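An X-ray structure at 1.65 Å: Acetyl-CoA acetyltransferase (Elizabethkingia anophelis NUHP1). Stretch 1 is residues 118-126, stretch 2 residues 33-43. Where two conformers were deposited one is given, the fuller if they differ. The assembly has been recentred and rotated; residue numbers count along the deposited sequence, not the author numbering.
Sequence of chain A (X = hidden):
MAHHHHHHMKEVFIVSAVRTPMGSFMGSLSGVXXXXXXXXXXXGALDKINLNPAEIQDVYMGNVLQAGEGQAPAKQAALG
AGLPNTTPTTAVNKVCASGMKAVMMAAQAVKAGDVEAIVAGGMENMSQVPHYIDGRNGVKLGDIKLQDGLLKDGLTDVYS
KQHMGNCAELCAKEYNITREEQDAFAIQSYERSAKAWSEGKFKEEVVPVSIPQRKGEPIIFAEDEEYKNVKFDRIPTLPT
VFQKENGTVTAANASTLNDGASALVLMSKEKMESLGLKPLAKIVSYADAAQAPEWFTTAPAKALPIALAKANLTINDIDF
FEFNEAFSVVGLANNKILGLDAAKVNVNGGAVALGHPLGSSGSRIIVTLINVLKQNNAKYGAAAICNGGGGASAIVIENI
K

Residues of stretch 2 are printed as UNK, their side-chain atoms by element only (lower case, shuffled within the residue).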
# COMPACT_ATOMS: atom_id res chain seq x y z
N ILE A 118 -5.24 2.22 16.62
CA ILE A 118 -4.77 1.73 15.32
C ILE A 118 -3.27 1.48 15.41
O ILE A 118 -2.55 2.20 16.12
CB ILE A 118 -5.15 2.73 14.21
CG1 ILE A 118 -4.69 2.23 12.83
CG2 ILE A 118 -4.62 4.14 14.49
CD1 ILE A 118 -5.39 2.99 11.66
N VAL A 119 -2.81 0.42 14.73
CA VAL A 119 -1.38 0.10 14.64
C VAL A 119 -0.86 0.62 13.31
O VAL A 119 -1.50 0.43 12.27
CB VAL A 119 -1.14 -1.42 14.74
CG1 VAL A 119 0.28 -1.78 14.28
CG2 VAL A 119 -1.41 -1.93 16.17
N ALA A 120 0.31 1.27 13.34
CA ALA A 120 0.96 1.69 12.10
C ALA A 120 2.45 1.42 12.22
O ALA A 120 3.05 1.65 13.27
CB ALA A 120 0.71 3.19 11.80
N GLY A 121 3.06 0.99 11.12
CA GLY A 121 4.48 0.70 11.14
C GLY A 121 4.97 0.28 9.78
O GLY A 121 4.43 0.72 8.76
N GLY A 122 6.00 -0.55 9.74
CA GLY A 122 6.57 -0.97 8.48
C GLY A 122 7.48 -2.15 8.68
O GLY A 122 7.89 -2.47 9.81
N MET A 123 7.79 -2.81 7.56
CA MET A 123 8.53 -4.06 7.62
C MET A 123 9.22 -4.28 6.28
O MET A 123 8.68 -3.92 5.23
CB MET A 123 7.59 -5.24 7.95
CG MET A 123 6.48 -5.44 6.89
SD MET A 123 5.15 -6.48 7.54
CE MET A 123 3.94 -6.37 6.18
N GLU A 124 10.39 -4.92 6.32
CA GLU A 124 11.08 -5.24 5.08
C GLU A 124 12.08 -6.34 5.37
O GLU A 124 12.80 -6.30 6.37
CB GLU A 124 11.81 -4.02 4.50
CG GLU A 124 11.93 -4.09 2.97
CD GLU A 124 10.62 -3.70 2.28
OE1 GLU A 124 10.19 -2.53 2.43
OE2 GLU A 124 10.02 -4.57 1.62
N ASN A 125 12.14 -7.32 4.47
CA ASN A 125 13.27 -8.25 4.48
C ASN A 125 13.89 -8.17 3.09
O ASN A 125 13.41 -8.80 2.14
CB ASN A 125 12.85 -9.67 4.85
CG ASN A 125 14.05 -10.56 5.03
OD1 ASN A 125 14.90 -10.60 4.15
ND2 ASN A 125 14.17 -11.21 6.19
N MET A 126 14.94 -7.36 2.98
CA MET A 126 15.56 -7.17 1.68
C MET A 126 16.32 -8.42 1.26
O MET A 126 16.41 -8.69 0.06
CB MET A 126 16.43 -5.92 1.73
CG MET A 126 15.54 -4.71 2.06
SD MET A 126 16.37 -3.10 2.10
CE MET A 126 16.66 -2.79 0.34
N UNK A 33 11.06 -13.97 7.66
CA UNK A 33 10.34 -13.18 6.63
C UNK A 33 9.90 -11.82 7.14
O UNK A 33 9.64 -11.63 8.33
c UNK A 33 9.52 -15.44 6.68
c UNK A 33 10.44 -15.28 7.90
c UNK A 33 9.13 -14.06 6.30
N UNK A 34 9.78 -10.87 6.20
CA UNK A 34 9.33 -9.53 6.56
C UNK A 34 8.06 -9.55 7.40
O UNK A 34 7.93 -8.79 8.37
c UNK A 34 9.09 -8.71 5.28
N UNK A 35 7.09 -10.40 7.03
CA UNK A 35 5.82 -10.42 7.76
C UNK A 35 6.01 -10.89 9.19
O UNK A 35 5.28 -10.43 10.08
c UNK A 35 4.79 -11.30 7.04
c UNK A 35 4.39 -10.68 5.68
o UNK A 35 5.33 -12.61 6.83
N UNK A 36 6.97 -11.79 9.43
CA UNK A 36 7.23 -12.22 10.79
C UNK A 36 7.98 -11.13 11.57
O UNK A 36 7.72 -10.95 12.76
c UNK A 36 8.58 -13.97 12.12
n UNK A 36 8.06 -14.39 14.45
c UNK A 36 7.56 -14.25 13.21
o UNK A 36 6.36 -14.37 12.97
c UNK A 36 8.00 -13.54 10.78
N UNK A 37 8.89 -10.40 10.91
CA UNK A 37 9.48 -9.24 11.57
C UNK A 37 8.41 -8.22 11.93
O UNK A 37 8.41 -7.66 13.03
c UNK A 37 12.53 -9.84 11.65
c UNK A 37 11.75 -9.51 10.38
c UNK A 37 12.67 -8.85 9.35
c UNK A 37 10.56 -8.60 10.69
N UNK A 38 7.44 -8.01 11.03
CA UNK A 38 6.32 -7.13 11.36
C UNK A 38 5.53 -7.65 12.55
O UNK A 38 5.13 -6.88 13.42
N UNK A 39 5.30 -8.97 12.59
CA UNK A 39 4.61 -9.57 13.74
C UNK A 39 5.34 -9.31 15.05
O UNK A 39 4.71 -9.00 16.07
c UNK A 39 4.44 -11.07 13.52
N UNK A 40 6.68 -9.44 15.04
CA UNK A 40 7.45 -9.20 16.26
C UNK A 40 7.30 -7.76 16.71
O UNK A 40 7.13 -7.48 17.91
c UNK A 40 9.78 -9.11 17.22
c UNK A 40 9.10 -11.08 15.80
c UNK A 40 8.94 -9.56 16.02
N UNK A 41 7.36 -6.81 15.76
CA UNK A 41 7.26 -5.41 16.13
C UNK A 41 5.86 -5.08 16.65
O UNK A 41 5.71 -4.39 17.66
c UNK A 41 7.64 -4.51 14.95
N UNK A 42 4.82 -5.57 15.96
CA UNK A 42 3.47 -5.27 16.40
C UNK A 42 3.21 -5.87 17.77
O UNK A 42 2.65 -5.21 18.66
c UNK A 42 2.57 -4.99 14.06
c UNK A 42 1.02 -5.60 15.93
c UNK A 42 2.44 -5.76 15.37
c UNK A 42 1.74 -5.64 12.91
N UNK A 43 3.58 -7.14 17.97
CA UNK A 43 3.37 -7.74 19.28
C UNK A 43 4.15 -6.99 20.34
O UNK A 43 3.65 -6.76 21.44
c UNK A 43 3.61 -11.40 20.50
c UNK A 43 3.79 -9.21 19.26
n UNK A 43 4.16 -11.68 22.90
c UNK A 43 3.59 -9.89 20.62
c UNK A 43 3.20 -12.04 21.83

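Position 33 has three side-chain carbons that close a ring onto the backbone N. Its carbonyl C lies 4.3 Å from Asn-125 CB. Such a ring makes it Pro-33, the N-cap residue of the helix.

Position 34 has one side-chain carbon. CB points toward the strand and lies 3.4 Å from Asn-125 N and 3.9 Å from Asn-125 CB. It is Ala-34. Ala-34 O sits 3.6 Å from Met-123 CB.

Position 35 has a first carbon that carries one oxygen and one carbon. CB points away from the strand, but Met-123 SD still lies 4.0 Å from CA of position 35. This is Thr-35. Met-123 CE is 4.4 Å from Thr-35 CG2.

Position 36 has three carbons in a row, the third carrying one oxygen and one nitrogen. CB points away, and the residue touches nothing on the strand. The terminal amide identifies Gln-36.

Position 37 has four carbons, forked at the second. One fork tip approaches the carbonyl oxygen of Glu-124. The residue is Leu-37; its CD1 lies 3.9 Å from Glu-124 O and 4.2 Å from Asn-125 ND2.

Position 38 has no side-chain atoms. Its CA lies 4.0 Å from Met-123 SD. It is Gly-38. A CB placed here would fall 2.7 Å from Met-123 SD, a clash, so the bare backbone leaves room for the sulfur.

Position 39 has one carbon, pointing away with no contact. It is Ala-39.

Position 40 has three carbons, branched at the first, out of reach of the strand. It is Val-40.

Position 41 has one carbon. CB points toward the strand but stays 5.5 Å from Gly-122 O, its nearest atom there. It is Ala-41.

Position 42 has four carbons, forked at the first, with one arm two carbons long. CB points sideways, yet a side-chain carbon touches Val-119. This is Ile-42. Ile-42 CG1 meets Val-119 CG1 at 3.9 Å.

Position 43 has four carbons in a row ending in nitrogen. It is Lys-43, exposed and out of reach of the strand.

The helix runs roughly antiparallel to the strand, at 144°, with a closest axis approach of 6.8 Å. No hydrogen bond joins the two stretches, so the contact rests on packing. The small residues Ala-34 and Gly-38 let the backbones come close, and Met-123 fills the space along Ala-34, Thr-35 and Gly-38. Val-119 and Ile-42 extend the packing farther along the helix. The contact buries 394 Å² in total.

Stretch 2, residues 33-43: PATQLGAVAIK
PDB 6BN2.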